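Local structure of BauA (Acinetobacter baumannii, 6HCP) at residues N94-G99 with G253-V258; K166-E171 with G193-E198; R649-V654 with K679-Q684. The protein takes up iron across the outer membrane as the TonB-dependent receptor for ferric preacinetobactin. All blocks are in the same frame, centred on the assembly; numbering follows the deposited sequence. Where two conformers were deposited one is given.

How the contacts relate
Contacts 1 and 3 are neighbours, with centres 14 Å apart on the same side of the chain's centre. They touch directly: Asn94 CB of contact 1 lies 3.4 Å from Gln684 O of contact 3, and Asn94 O lies 3.6 Å from Tyr681 CE2. Together they place the plug loop 94-99 between two pieces of the barrel domain, the loop 253-258 and the segment 679-684. Contact 2 stands apart, its centre about 40 Å from that of contact 1 and 43 Å from that of contact 3. It lies where the chain leaves the plug and enters the barrel wall, and its strand 184-196 belongs to the same barrel wall as strand 645-662 of contact 3.

Contact 1 of 3, residues N94-G99 with G253-V258; sequences NGASGG and GVTRGV. With EDO (1,2-ethanediol), chain J.
Where a loop of the plug meets a barrel loop that the family topology places on the extracellular side, Thr255 N donates a nearly straight hydrogen bond to Gly98 O, 3.0 Å long with an angle of 169° at the hydrogen. The donor stands above the carbonyl plane, 41° out of it. The same oxygen also receives Val254, whose CA-H approaches with CA 3.4 Å from Gly98 O and whose CG2 methyl lies 3.3 Å from Gly98 O. That methyl is anti to the backbone N of Val254, and it packs also on Gly99 C. Gly98 itself has a positive phi (68°), which turns the backbone between Ser97 and Gly99. Residues 94-99 belong to the plug that fills the barrel of a TonB-dependent receptor, and residues 253-258 follow strand 238-252 of the wall, so the bond joins plug to barrel by backbone. In the given conformer of Thr255, one of two deposited, CG2 faces the plug loop and lies 4.1 Å from Ala96 CB; its much closer approach to Ser97 O is doubtful. Ser97 OG turns to Gln220 and Lys222. CB of Arg256 points away from residues 94-99, and its NH1 donates to O2 of a 1,2-ethanediol, probably from the crystallisation liquor, at 3.0 Å and near the guanidinium plane; Tyr317 supplies a cation-pi partner and Tyr315 OH also binds the diol.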
ATOM      1  N   ASN A  94      -8.014  17.750 -14.083  1.00 21.60           N
ATOM      2  CA  ASN A  94      -6.935  17.982 -13.166  1.00 24.04           C
ATOM      3  C   ASN A  94      -7.000  16.963 -12.006  1.00 24.83           C
ATOM      4  O   ASN A  94      -6.040  16.812 -11.289  1.00 24.50           O
ATOM      5  CB  ASN A  94      -6.928  19.412 -12.634  1.00 22.25           C
ATOM      6  CG  ASN A  94      -8.182  19.788 -11.894  1.00 24.76           C
ATOM      7  OD1 ASN A  94      -9.281  19.779 -12.477  1.00 24.96           O
ATOM      8  ND2 ASN A  94      -8.038  20.047 -10.599  1.00 23.24           N
ATOM      9  N   GLY A  95      -8.177  16.377 -11.743  1.00 23.35           N
ATOM     10  CA  GLY A  95      -8.271  15.176 -10.890  1.00 24.02           C
ATOM     11  C   GLY A  95      -8.201  15.447  -9.391  1.00 27.29           C
ATOM     12  O   GLY A  95      -8.021  14.513  -8.615  1.00 27.30           O
ATOM     13  N   ALA A  96      -8.476  16.681  -8.957  1.00 24.50           N
ATOM     14  CA  ALA A  96      -8.505  17.007  -7.539  1.00 25.34           C
ATOM     15  C   ALA A  96      -9.722  16.349  -6.886  1.00 26.27           C
ATOM     16  O   ALA A  96     -10.753  16.086  -7.533  1.00 25.38           O
ATOM     17  CB  ALA A  96      -8.523  18.506  -7.329  1.00 28.58           C
ATOM     18  N   SER A  97      -9.582  16.082  -5.586  1.00 25.68           N
ATOM     19  CA  SER A  97     -10.672  15.601  -4.765  1.00 25.51           C
ATOM     20  C   SER A  97     -11.340  16.772  -4.035  1.00 21.06           C
ATOM     21  O   SER A  97     -10.670  17.580  -3.400  1.00 25.10           O
ATOM     22  CB  SER A  97     -10.166  14.562  -3.754  1.00 26.87           C
ATOM     23  OG  SER A  97     -11.174  14.285  -2.790  1.00 27.14           O
ATOM     24  N   GLY A  98     -12.675  16.807  -4.057  1.00 23.60           N
ATOM     25  CA  GLY A  98     -13.437  17.722  -3.231  1.00 25.75           C
ATOM     26  C   GLY A  98     -13.259  19.175  -3.640  1.00 24.13           C
ATOM     27  O   GLY A  98     -13.301  20.065  -2.805  1.00 24.17           O
ATOM     28  N   GLY A  99     -13.181  19.421  -4.951  1.00 24.32           N
ATOM     29  CA  GLY A  99     -13.263  20.770  -5.475  1.00 23.96           C
ATOM     30  C   GLY A  99     -14.678  21.314  -5.352  1.00 26.38           C
ATOM     31  O   GLY A  99     -15.629  20.576  -5.044  1.00 25.89           O
ATOM     32  N   GLY A 253     -13.795  21.067   4.012  1.00 27.25           N
ATOM     33  CA  GLY A 253     -12.424  20.996   3.561  1.00 24.59           C
ATOM     34  C   GLY A 253     -12.342  21.000   2.045  1.00 26.81           C
ATOM     35  O   GLY A 253     -11.643  20.177   1.426  1.00 27.93           O
ATOM     36  N   VAL A 254     -13.082  21.921   1.435  1.00 28.65           N
ATOM     37  CA  VAL A 254     -13.120  22.049  -0.024  1.00 27.41           C
ATOM     38  C   VAL A 254     -11.739  22.495  -0.531  1.00 25.80           C
ATOM     39  O   VAL A 254     -11.043  23.316   0.104  1.00 26.04           O
ATOM     40  CB  VAL A 254     -14.229  23.032  -0.455  1.00 26.67           C
ATOM     41  CG1 VAL A 254     -14.003  24.421   0.102  1.00 25.62           C
ATOM     42  CG2 VAL A 254     -14.368  23.102  -1.972  1.00 28.14           C
ATOM     43  N   THR A 255     -11.340  21.986  -1.700  0.50 26.09           N
ATOM     44  CA  THR A 255     -10.053  22.352  -2.286  0.50 25.28           C
ATOM     45  C   THR A 255     -10.257  23.472  -3.322  0.50 24.51           C
ATOM     46  O   THR A 255     -11.067  23.348  -4.253  0.50 27.89           O
ATOM     47  CB  THR A 255      -9.313  21.111  -2.808  0.50 27.74           C
ATOM     48  OG1 THR A 255      -8.000  21.545  -3.157  0.50 27.34           O
ATOM     49  CG2 THR A 255      -9.987  20.446  -3.988  0.50 26.01           C
ATOM     50  N   ARG A 256      -9.557  24.588  -3.089  1.00 24.93           N
ATOM     51  CA  ARG A 256      -9.645  25.822  -3.894  1.00 26.92           C
ATOM     52  C   ARG A 256      -8.437  25.940  -4.827  1.00 27.48           C
ATOM     53  O   ARG A 256      -8.498  26.608  -5.875  1.00 25.85           O
ATOM     54  CB  ARG A 256      -9.752  27.038  -2.968  1.00 26.13           C
ATOM     55  CG  ARG A 256      -9.827  28.385  -3.683  1.00 30.27           C
ATOM     56  CD  ARG A 256     -11.094  28.474  -4.520  1.00 34.10           C
ATOM     57  NE  ARG A 256     -11.350  29.804  -5.060  1.00 40.25           N
ATOM     58  CZ  ARG A 256     -12.510  30.197  -5.602  1.00 56.35           C
ATOM     59  NH1 ARG A 256     -13.573  29.396  -5.618  1.00 42.05           N
ATOM     60  NH2 ARG A 256     -12.636  31.449  -6.003  1.00 53.87           N
ATOM     61  N   GLY A 257      -7.303  25.363  -4.413  1.00 27.14           N
ATOM     62  CA  GLY A 257      -6.039  25.488  -5.138  1.00 27.81           C
ATOM     63  C   GLY A 257      -5.249  26.736  -4.780  1.00 24.50           C
ATOM     64  O   GLY A 257      -5.671  27.577  -3.978  1.00 26.74           O
ATOM     65  N   VAL A 258      -4.049  26.820  -5.349  1.00 22.06           N
ATOM     66  CA  VAL A 258      -3.073  27.806  -4.962  1.00 24.28           C
ATOM     67  C   VAL A 258      -2.455  28.423  -6.222  1.00 23.86           C
ATOM     68  O   VAL A 258      -2.340  27.786  -7.276  1.00 24.27           O
ATOM     69  CB  VAL A 258      -2.008  27.196  -4.031  1.00 26.42           C
ATOM     70  CG1 VAL A 258      -2.653  26.628  -2.773  1.00 26.51           C
ATOM     71  CG2 VAL A 258      -1.177  26.136  -4.739  1.00 28.94           C
TER
HETATM   72  C1  EDO J 807     -17.501  30.292  -8.285  1.00 47.72           C
HETATM   73  O1  EDO J 807     -17.102  31.434  -9.045  1.00 50.00           O
HETATM   74  C2  EDO J 807     -16.286  29.800  -7.519  1.00 44.60           C
HETATM   75  O2  EDO J 807     -16.521  29.788  -6.104  1.00 59.11           O

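Contact 2 of 3, residues K166-E171 with G193-E198; sequences KYAADE and GRRFGE
Arg195 NH2 donates to Ala168 O, 2.9 Å away and close to the guanidinium plane, with an angle of 151° at the hydrogen. A bend at chi3 (73°) turns NE aside from the line of CG and CD, while CG meets the loop carbonyls, 3.3 Å from Ala169 O, and CD touches the O atoms of both Ala168 and Ala169. Ala168 CB points at the strand and packs 3.7 Å from Arg195 CG and 3.6 Å from Arg194 O. Asp170 OD1 sits 4.2 Å from Arg195 NE, well out of the guanidinium plane, so the pair is only a charge-charge approach, too far for a salt bridge; the two opposite charges probably still attract. The strongest polar partner of the guanidinium is Asp232, in a salt bridge to NH1; NE bonds to Lys200 O. A water completes the contact, donating to Asp170 O at 2.6 Å and accepting from Arg195 N at 2.9 Å. Segment 166-171 links plug strand 159-165 to the first barrel strand, 173-181; segment 193-198 ends strand 184-196, which pairs with both 173-181 and 202-212, at what the family topology implies is the periplasmic rim.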
ATOM      1  N   LYS A 166     -33.249   7.436 -16.170  1.00 28.53           N
ATOM      2  CA  LYS A 166     -33.774   6.061 -16.057  1.00 31.79           C
ATOM      3  C   LYS A 166     -35.313   6.081 -16.081  1.00 27.62           C
ATOM      4  O   LYS A 166     -35.939   6.848 -15.340  1.00 31.52           O
ATOM      5  CB  LYS A 166     -33.347   5.443 -14.724  1.00 30.31           C
ATOM      6  CG  LYS A 166     -31.876   5.095 -14.580  1.00 30.00           C
ATOM      7  CD  LYS A 166     -31.508   4.791 -13.125  1.00 30.48           C
ATOM      8  CE  LYS A 166     -30.150   4.134 -12.973  1.00 33.07           C
ATOM      9  NZ  LYS A 166     -29.835   3.863 -11.550  1.00 31.82           N
ATOM     10  N   TYR A 167     -35.895   5.144 -16.835  1.00 31.43           N
ATOM     11  CA  TYR A 167     -37.335   4.880 -16.781  1.00 32.66           C
ATOM     12  C   TYR A 167     -37.565   3.390 -16.454  1.00 37.38           C
ATOM     13  O   TYR A 167     -36.651   2.554 -16.576  1.00 32.84           O
ATOM     14  CB  TYR A 167     -37.979   5.290 -18.109  1.00 32.88           C
ATOM     15  CG  TYR A 167     -37.808   6.751 -18.462  1.00 31.47           C
ATOM     16  CD1 TYR A 167     -38.498   7.741 -17.776  1.00 31.29           C
ATOM     17  CD2 TYR A 167     -36.888   7.145 -19.422  1.00 35.35           C
ATOM     18  CE1 TYR A 167     -38.326   9.085 -18.077  1.00 31.63           C
ATOM     19  CE2 TYR A 167     -36.712   8.483 -19.741  1.00 34.40           C
ATOM     20  CZ  TYR A 167     -37.421   9.457 -19.063  1.00 33.18           C
ATOM     21  OH  TYR A 167     -37.217  10.777 -19.372  1.00 33.93           O
ATOM     22  N   ALA A 168     -38.798   3.059 -16.062  1.00 38.82           N
ATOM     23  CA  ALA A 168     -39.131   1.716 -15.581  1.00 38.07           C
ATOM     24  C   ALA A 168     -39.052   0.704 -16.718  1.00 34.43           C
ATOM     25  O   ALA A 168     -39.689   0.861 -17.755  1.00 37.53           O
ATOM     26  CB  ALA A 168     -40.496   1.710 -14.946  1.00 39.45           C
ATOM     27  N   ALA A 169     -38.268  -0.354 -16.497  1.00 37.39           N
ATOM     28  CA  ALA A 169     -38.305  -1.547 -17.340  1.00 39.96           C
ATOM     29  C   ALA A 169     -39.633  -2.304 -17.120  1.00 38.26           C
ATOM     30  O   ALA A 169     -40.367  -2.055 -16.157  1.00 38.16           O
ATOM     31  CB  ALA A 169     -37.112  -2.425 -17.034  1.00 45.05           C
ATOM     32  N   ASP A 170     -39.895  -3.270 -17.999  1.00 41.93           N
ATOM     33  CA  ASP A 170     -41.165  -4.026 -18.024  1.00 51.92           C
ATOM     34  C   ASP A 170     -41.347  -4.823 -16.725  1.00 42.97           C
ATOM     35  O   ASP A 170     -42.391  -4.710 -16.074  1.00 48.77           O
ATOM     36  CB  ASP A 170     -41.225  -4.930 -19.254  1.00 47.02           C
ATOM     37  CG  ASP A 170     -41.588  -4.178 -20.526  1.00 68.18           C
ATOM     38  OD1 ASP A 170     -42.328  -3.168 -20.425  1.00 64.79           O
ATOM     39  OD2 ASP A 170     -41.096  -4.576 -21.598  1.00 67.13           O
ATOM     40  N   GLU A 171     -40.266  -5.470 -16.280  1.00 46.00           N
ATOM     41  CA  GLU A 171     -40.281  -6.306 -15.077  1.00 50.66           C
ATOM     42  C   GLU A 171     -40.020  -5.450 -13.845  1.00 47.19           C
ATOM     43  O   GLU A 171     -39.090  -4.645 -13.821  1.00 49.50           O
ATOM     44  CB  GLU A 171     -39.243  -7.424 -15.201  1.00 60.02           C
ATOM     45  CG  GLU A 171     -39.720  -8.574 -16.072  1.00 76.27           C
ATOM     46  CD  GLU A 171     -41.203  -8.877 -15.927  1.00 82.03           C
ATOM     47  OE1 GLU A 171     -41.596  -9.347 -14.842  1.00 95.88           O
ATOM     48  OE2 GLU A 171     -41.977  -8.542 -16.854  1.00 70.64           O
ATOM     49  N   GLY A 193     -38.282   0.315  -9.739  1.00 35.03           N
ATOM     50  CA  GLY A 193     -39.127   0.573 -10.884  1.00 34.25           C
ATOM     51  C   GLY A 193     -40.295  -0.401 -10.968  1.00 42.18           C
ATOM     52  O   GLY A 193     -40.184  -1.566 -10.573  1.00 37.17           O
ATOM     53  N   ARG A 194     -41.394   0.078 -11.554  1.00 38.40           N
ATOM     54  CA  ARG A 194     -42.544  -0.751 -11.862  1.00 38.25           C
ATOM     55  C   ARG A 194     -43.359  -0.049 -12.948  1.00 41.80           C
ATOM     56  O   ARG A 194     -43.419   1.190 -12.986  1.00 36.07           O
ATOM     57  CB  ARG A 194     -43.398  -0.954 -10.605  1.00 39.43           C
ATOM     58  CG  ARG A 194     -44.564  -1.915 -10.791  1.00 52.67           C
ATOM     59  CD  ARG A 194     -45.380  -2.035  -9.520  1.00 51.67           C
ATOM     60  NE  ARG A 194     -44.756  -2.951  -8.579  1.00 65.80           N
ATOM     61  CZ  ARG A 194     -44.795  -4.275  -8.685  1.00 70.67           C
ATOM     62  NH1 ARG A 194     -45.496  -4.844  -9.651  1.00 84.89           N
ATOM     63  NH2 ARG A 194     -44.111  -5.026  -7.842  1.00 74.61           N
ATOM     64  N   ARG A 195     -43.976  -0.851 -13.815  1.00 38.38           N
ATOM     65  CA  ARG A 195     -44.900  -0.337 -14.837  1.00 37.25           C
ATOM     66  C   ARG A 195     -46.340  -0.720 -14.467  1.00 50.09           C
ATOM     67  O   ARG A 195     -46.565  -1.657 -13.695  1.00 39.61           O
ATOM     68  CB  ARG A 195     -44.483  -0.864 -16.208  1.00 41.80           C
ATOM     69  CG  ARG A 195     -43.108  -0.364 -16.634  1.00 42.62           C
ATOM     70  CD  ARG A 195     -42.847  -0.495 -18.114  1.00 38.48           C
ATOM     71  NE  ARG A 195     -43.613   0.487 -18.864  1.00 41.55           N
ATOM     72  CZ  ARG A 195     -43.274   1.762 -19.023  1.00 46.00           C
ATOM     73  NH1 ARG A 195     -44.116   2.587 -19.620  1.00 35.62           N
ATOM     74  NH2 ARG A 195     -42.117   2.210 -18.560  1.00 36.20           N
ATOM     75  N   PHE A 196     -47.291   0.089 -14.940  1.00 48.10           N
ATOM     76  CA  PHE A 196     -48.710  -0.003 -14.559  1.00 45.18           C
ATOM     77  C   PHE A 196     -49.578   0.078 -15.813  1.00 54.77           C
ATOM     78  O   PHE A 196     -49.121   0.549 -16.880  1.00 44.35           O
ATOM     79  CB  PHE A 196     -49.102   1.120 -13.604  1.00 45.06           C
ATOM     80  CG  PHE A 196     -48.302   1.164 -12.332  1.00 54.84           C
ATOM     81  CD1 PHE A 196     -47.093   1.839 -12.284  1.00 46.51           C
ATOM     82  CD2 PHE A 196     -48.731   0.484 -11.200  1.00 51.86           C
ATOM     83  CE1 PHE A 196     -46.352   1.875 -11.111  1.00 51.31           C
ATOM     84  CE2 PHE A 196     -47.996   0.533 -10.025  1.00 56.95           C
ATOM     85  CZ  PHE A 196     -46.803   1.224  -9.985  1.00 53.52           C
ATOM     86  N   GLY A 197     -50.847  -0.321 -15.650  1.00 57.89           N
ATOM     87  CA  GLY A 197     -51.818  -0.339 -16.737  1.00 52.35           C
ATOM     88  C   GLY A 197     -51.804  -1.673 -17.450  1.00 59.44           C
ATOM     89  O   GLY A 197     -50.831  -2.421 -17.361  1.00 54.64           O
ATOM     90  N   GLU A 198     -52.875  -1.945 -18.202  1.00 58.68           N
ATOM     91  CA  GLU A 198     -53.106  -3.263 -18.771  1.00 68.14           C
ATOM     92  C   GLU A 198     -52.012  -3.594 -19.787  1.00 56.11           C
ATOM     93  O   GLU A 198     -51.700  -4.761 -20.001  1.00 61.38           O
ATOM     94  CB  GLU A 198     -54.493  -3.335 -19.412  1.00 76.50           C
ATOM     95  CG  GLU A 198     -55.616  -3.307 -18.394  1.00 82.54           C
ATOM     96  CD  GLU A 198     -56.857  -4.086 -18.794  1.00 97.57           C
ATOM     97  OE1 GLU A 198     -56.714  -5.096 -19.511  1.00104.95           O
ATOM     98  OE2 GLU A 198     -57.962  -3.675 -18.392  1.00109.99           O
TER
HETATM   99  O   HOH W   1     -43.513  -3.691 -14.009  1.00 45.07           O

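Contact 3 of 3, residues R649-V654 with K679-Q684; sequences RTLLDV and KAYWAQ
Lys679 CB packs on the branched tip of Leu651, 3.8 Å from its CD2, the two side chains crossing at about a right angle. The end of the lysine chain leads away, after CE passes Arg649 CB, and NZ forms a salt bridge with Asp183 of the second subunit. Two residues on, Tyr681 makes the largest contribution from its segment. Leu651 CD1 meets the ring obliquely at CE1 and OH, 3.6 Å from Tyr681 OH, and Arg649 lies across a face. Arg649 CD stands over that face as a CH-pi contact, 4.0 Å from the Tyr681 ring centroid, displaced toward the rim. Farther out, Arg649 NE comes within 3.3 Å of Tyr681 CD2, and this ring atom lies in turn over one face of the guanidinium, whose plane is tilted only 23° from that of the ring. Bends of the arginine at chi2 and chi3 place CD and NE against the ring. At Trp682 the backbone O approaches Arg649 NH1, but the angle is too poor for a hydrogen bond. The guanidinium is held instead by Gln636 OE1 at NH1 and by Tyr92 OH of the plug at NH2, while the indole NE1 of Trp682 bonds to Pro267 O. Ala683 ends the contact, its CB 4.0 Å from Arg649 NH1. Segment 649-654 belongs to barrel strand 645-662, paired with strands 622-637 and 665-674; segment 679-684 lies in the loop after strand 665-674, on what the topology implies is the extracellular side, where strand 682-683 pairs antiparallel with strand 691-692 before the chain returns in the last barrel strand, 697-705.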
ATOM      1  N   ARG A 649       2.126  12.771 -15.436  1.00 28.51           N
ATOM      2  CA  ARG A 649       2.055  11.726 -14.423  1.00 28.78           C
ATOM      3  C   ARG A 649       1.284  10.539 -14.997  1.00 27.33           C
ATOM      4  O   ARG A 649       0.540  10.656 -15.985  1.00 23.73           O
ATOM      5  CB  ARG A 649       1.466  12.244 -13.107  1.00 30.95           C
ATOM      6  CG  ARG A 649      -0.047  12.184 -12.989  1.00 31.48           C
ATOM      7  CD  ARG A 649      -0.802  13.262 -13.755  1.00 31.85           C
ATOM      8  NE  ARG A 649      -0.287  14.601 -13.509  1.00 40.91           N
ATOM      9  CZ  ARG A 649      -0.834  15.725 -13.983  1.00 46.29           C
ATOM     10  NH1 ARG A 649      -0.181  16.870 -13.811  1.00 25.87           N
ATOM     11  NH2 ARG A 649      -2.034  15.690 -14.574  1.00 27.15           N
ATOM     12  N   THR A 650       1.547   9.381 -14.404  1.00 21.97           N
ATOM     13  CA  THR A 650       0.903   8.129 -14.781  1.00 23.32           C
ATOM     14  C   THR A 650       0.235   7.572 -13.535  1.00 25.26           C
ATOM     15  O   THR A 650       0.876   7.419 -12.514  1.00 27.54           O
ATOM     16  CB  THR A 650       1.909   7.150 -15.405  1.00 26.68           C
ATOM     17  OG1 THR A 650       2.346   7.669 -16.655  1.00 25.54           O
ATOM     18  CG2 THR A 650       1.310   5.789 -15.671  1.00 24.40           C
ATOM     19  N   LEU A 651      -1.077   7.353 -13.612  1.00 24.04           N
ATOM     20  CA  LEU A 651      -1.855   6.855 -12.491  1.00 22.88           C
ATOM     21  C   LEU A 651      -2.364   5.444 -12.810  1.00 22.92           C
ATOM     22  O   LEU A 651      -2.765   5.162 -13.935  1.00 25.49           O
ATOM     23  CB  LEU A 651      -3.015   7.823 -12.223  1.00 25.11           C
ATOM     24  CG  LEU A 651      -2.599   9.280 -11.971  1.00 25.89           C
ATOM     25  CD1 LEU A 651      -3.823  10.155 -11.740  1.00 29.21           C
ATOM     26  CD2 LEU A 651      -1.649   9.397 -10.785  1.00 26.14           C
ATOM     27  N   LEU A 652      -2.400   4.595 -11.773  1.00 23.86           N
ATOM     28  CA  LEU A 652      -2.902   3.247 -11.869  1.00 25.64           C
ATOM     29  C   LEU A 652      -4.135   3.121 -10.986  1.00 22.94           C
ATOM     30  O   LEU A 652      -4.145   3.619  -9.870  1.00 24.57           O
ATOM     31  CB  LEU A 652      -1.846   2.252 -11.393  1.00 25.63           C
ATOM     32  CG  LEU A 652      -0.530   2.236 -12.166  1.00 28.87           C
ATOM     33  CD1 LEU A 652       0.395   1.168 -11.574  1.00 30.53           C
ATOM     34  CD2 LEU A 652      -0.752   1.992 -13.637  1.00 30.86           C
ATOM     35  N   ASP A 653      -5.097   2.323 -11.455  1.00 24.82           N
ATOM     36  CA  ASP A 653      -6.247   1.937 -10.662  1.00 26.12           C
ATOM     37  C   ASP A 653      -6.411   0.411 -10.784  1.00 26.38           C
ATOM     38  O   ASP A 653      -6.119  -0.165 -11.817  1.00 25.49           O
ATOM     39  CB  ASP A 653      -7.522   2.665 -11.113  1.00 27.96           C
ATOM     40  CG  ASP A 653      -7.332   4.134 -11.459  1.00 30.37           C
ATOM     41  OD1 ASP A 653      -6.840   4.902 -10.580  1.00 28.97           O
ATOM     42  OD2 ASP A 653      -7.765   4.521 -12.581  1.00 31.41           O
ATOM     43  N   VAL A 654      -6.985  -0.207  -9.757  1.00 24.66           N
ATOM     44  CA  VAL A 654      -7.311  -1.640  -9.826  1.00 28.42           C
ATOM     45  C   VAL A 654      -8.670  -1.874  -9.185  1.00 25.35           C
ATOM     46  O   VAL A 654      -9.102  -1.143  -8.310  1.00 26.50           O
ATOM     47  CB  VAL A 654      -6.236  -2.496  -9.133  1.00 29.70           C
ATOM     48  CG1 VAL A 654      -4.937  -2.477  -9.913  1.00 40.67           C
ATOM     49  CG2 VAL A 654      -6.027  -2.064  -7.691  1.00 33.09           C
ATOM     50  N   LYS A 679       0.338   8.662  -6.074  1.00 23.89           N
ATOM     51  CA  LYS A 679       1.159   9.664  -6.687  1.00 24.90           C
ATOM     52  C   LYS A 679       0.686  11.059  -6.275  1.00 24.39           C
ATOM     53  O   LYS A 679      -0.468  11.406  -6.472  1.00 25.14           O
ATOM     54  CB  LYS A 679       1.105   9.524  -8.206  1.00 26.62           C
ATOM     55  CG  LYS A 679       1.898  10.571  -8.981  1.00 26.87           C
ATOM     56  CD  LYS A 679       3.408  10.479  -8.791  1.00 27.40           C
ATOM     57  CE  LYS A 679       4.164  11.435  -9.692  1.00 29.36           C
ATOM     58  NZ  LYS A 679       5.560  11.617  -9.236  1.00 32.10           N
ATOM     59  N   ALA A 680       1.632  11.881  -5.812  1.00 25.62           N
ATOM     60  CA  ALA A 680       1.413  13.314  -5.553  1.00 25.15           C
ATOM     61  C   ALA A 680       1.733  14.095  -6.832  1.00 26.66           C
ATOM     62  O   ALA A 680       2.833  13.987  -7.368  1.00 24.32           O
ATOM     63  CB  ALA A 680       2.278  13.769  -4.405  1.00 27.70           C
ATOM     64  N   TYR A 681       0.766  14.869  -7.323  1.00 23.59           N
ATOM     65  CA  TYR A 681       1.014  15.705  -8.493  1.00 23.95           C
ATOM     66  C   TYR A 681       0.204  16.995  -8.409  1.00 25.18           C
ATOM     67  O   TYR A 681      -0.912  17.026  -7.854  1.00 22.96           O
ATOM     68  CB  TYR A 681       0.678  14.943  -9.779  1.00 24.53           C
ATOM     69  CG  TYR A 681      -0.769  14.554  -9.935  1.00 25.16           C
ATOM     70  CD1 TYR A 681      -1.254  13.381  -9.375  1.00 26.21           C
ATOM     71  CD2 TYR A 681      -1.664  15.351 -10.647  1.00 25.33           C
ATOM     72  CE1 TYR A 681      -2.569  12.980  -9.551  1.00 23.69           C
ATOM     73  CE2 TYR A 681      -2.989  14.973 -10.807  1.00 24.29           C
ATOM     74  CZ  TYR A 681      -3.437  13.770 -10.285  1.00 26.25           C
ATOM     75  OH  TYR A 681      -4.747  13.404 -10.386  1.00 25.49           O
ATOM     76  N   TRP A 682       0.779  18.048  -8.998  1.00 24.29           N
ATOM     77  CA  TRP A 682       0.096  19.318  -9.268  1.00 23.37           C
ATOM     78  C   TRP A 682      -0.607  19.207 -10.621  1.00 23.12           C
ATOM     79  O   TRP A 682      -0.018  18.734 -11.580  1.00 24.38           O
ATOM     80  CB  TRP A 682       1.095  20.482  -9.342  1.00 25.99           C
ATOM     81  CG  TRP A 682       1.878  20.786  -8.105  1.00 22.06           C
ATOM     82  CD1 TRP A 682       3.241  20.798  -7.991  1.00 25.47           C
ATOM     83  CD2 TRP A 682       1.364  21.373  -6.896  1.00 23.18           C
ATOM     84  NE1 TRP A 682       3.597  21.255  -6.752  1.00 24.76           N
ATOM     85  CE2 TRP A 682       2.473  21.621  -6.061  1.00 24.53           C
ATOM     86  CE3 TRP A 682       0.073  21.610  -6.396  1.00 23.91           C
ATOM     87  CZ2 TRP A 682       2.339  22.242  -4.823  1.00 24.51           C
ATOM     88  CZ3 TRP A 682      -0.060  22.201  -5.162  1.00 25.65           C
ATOM     89  CH2 TRP A 682       1.061  22.508  -4.387  1.00 26.64           C
ATOM     90  N   ALA A 683      -1.773  19.842 -10.718  1.00 23.63           N
ATOM     91  CA  ALA A 683      -2.422  20.093 -12.020  1.00 22.07           C
ATOM     92  C   ALA A 683      -3.253  21.367 -11.878  1.00 22.56           C
ATOM     93  O   ALA A 683      -3.453  21.854 -10.767  1.00 24.44           O
ATOM     94  CB  ALA A 683      -3.275  18.918 -12.413  1.00 21.80           C
ATOM     95  N   GLN A 684      -3.792  21.873 -12.993  1.00 23.68           N
ATOM     96  CA  GLN A 684      -4.375  23.197 -12.978  1.00 22.21           C
ATOM     97  C   GLN A 684      -5.880  23.075 -12.844  1.00 22.43           C
ATOM     98  O   GLN A 684      -6.557  22.625 -13.767  1.00 23.43           O
ATOM     99  CB  GLN A 684      -4.025  24.003 -14.233  1.00 24.28           C
ATOM    100  CG  GLN A 684      -4.576  25.433 -14.196  1.00 23.53           C
ATOM    101  CD  GLN A 684      -3.744  26.417 -14.985  1.00 27.01           C
ATOM    102  OE1 GLN A 684      -4.126  26.831 -16.083  1.00 25.99           O
ATOM    103  NE2 GLN A 684      -2.642  26.874 -14.386  1.00 23.58           N
TER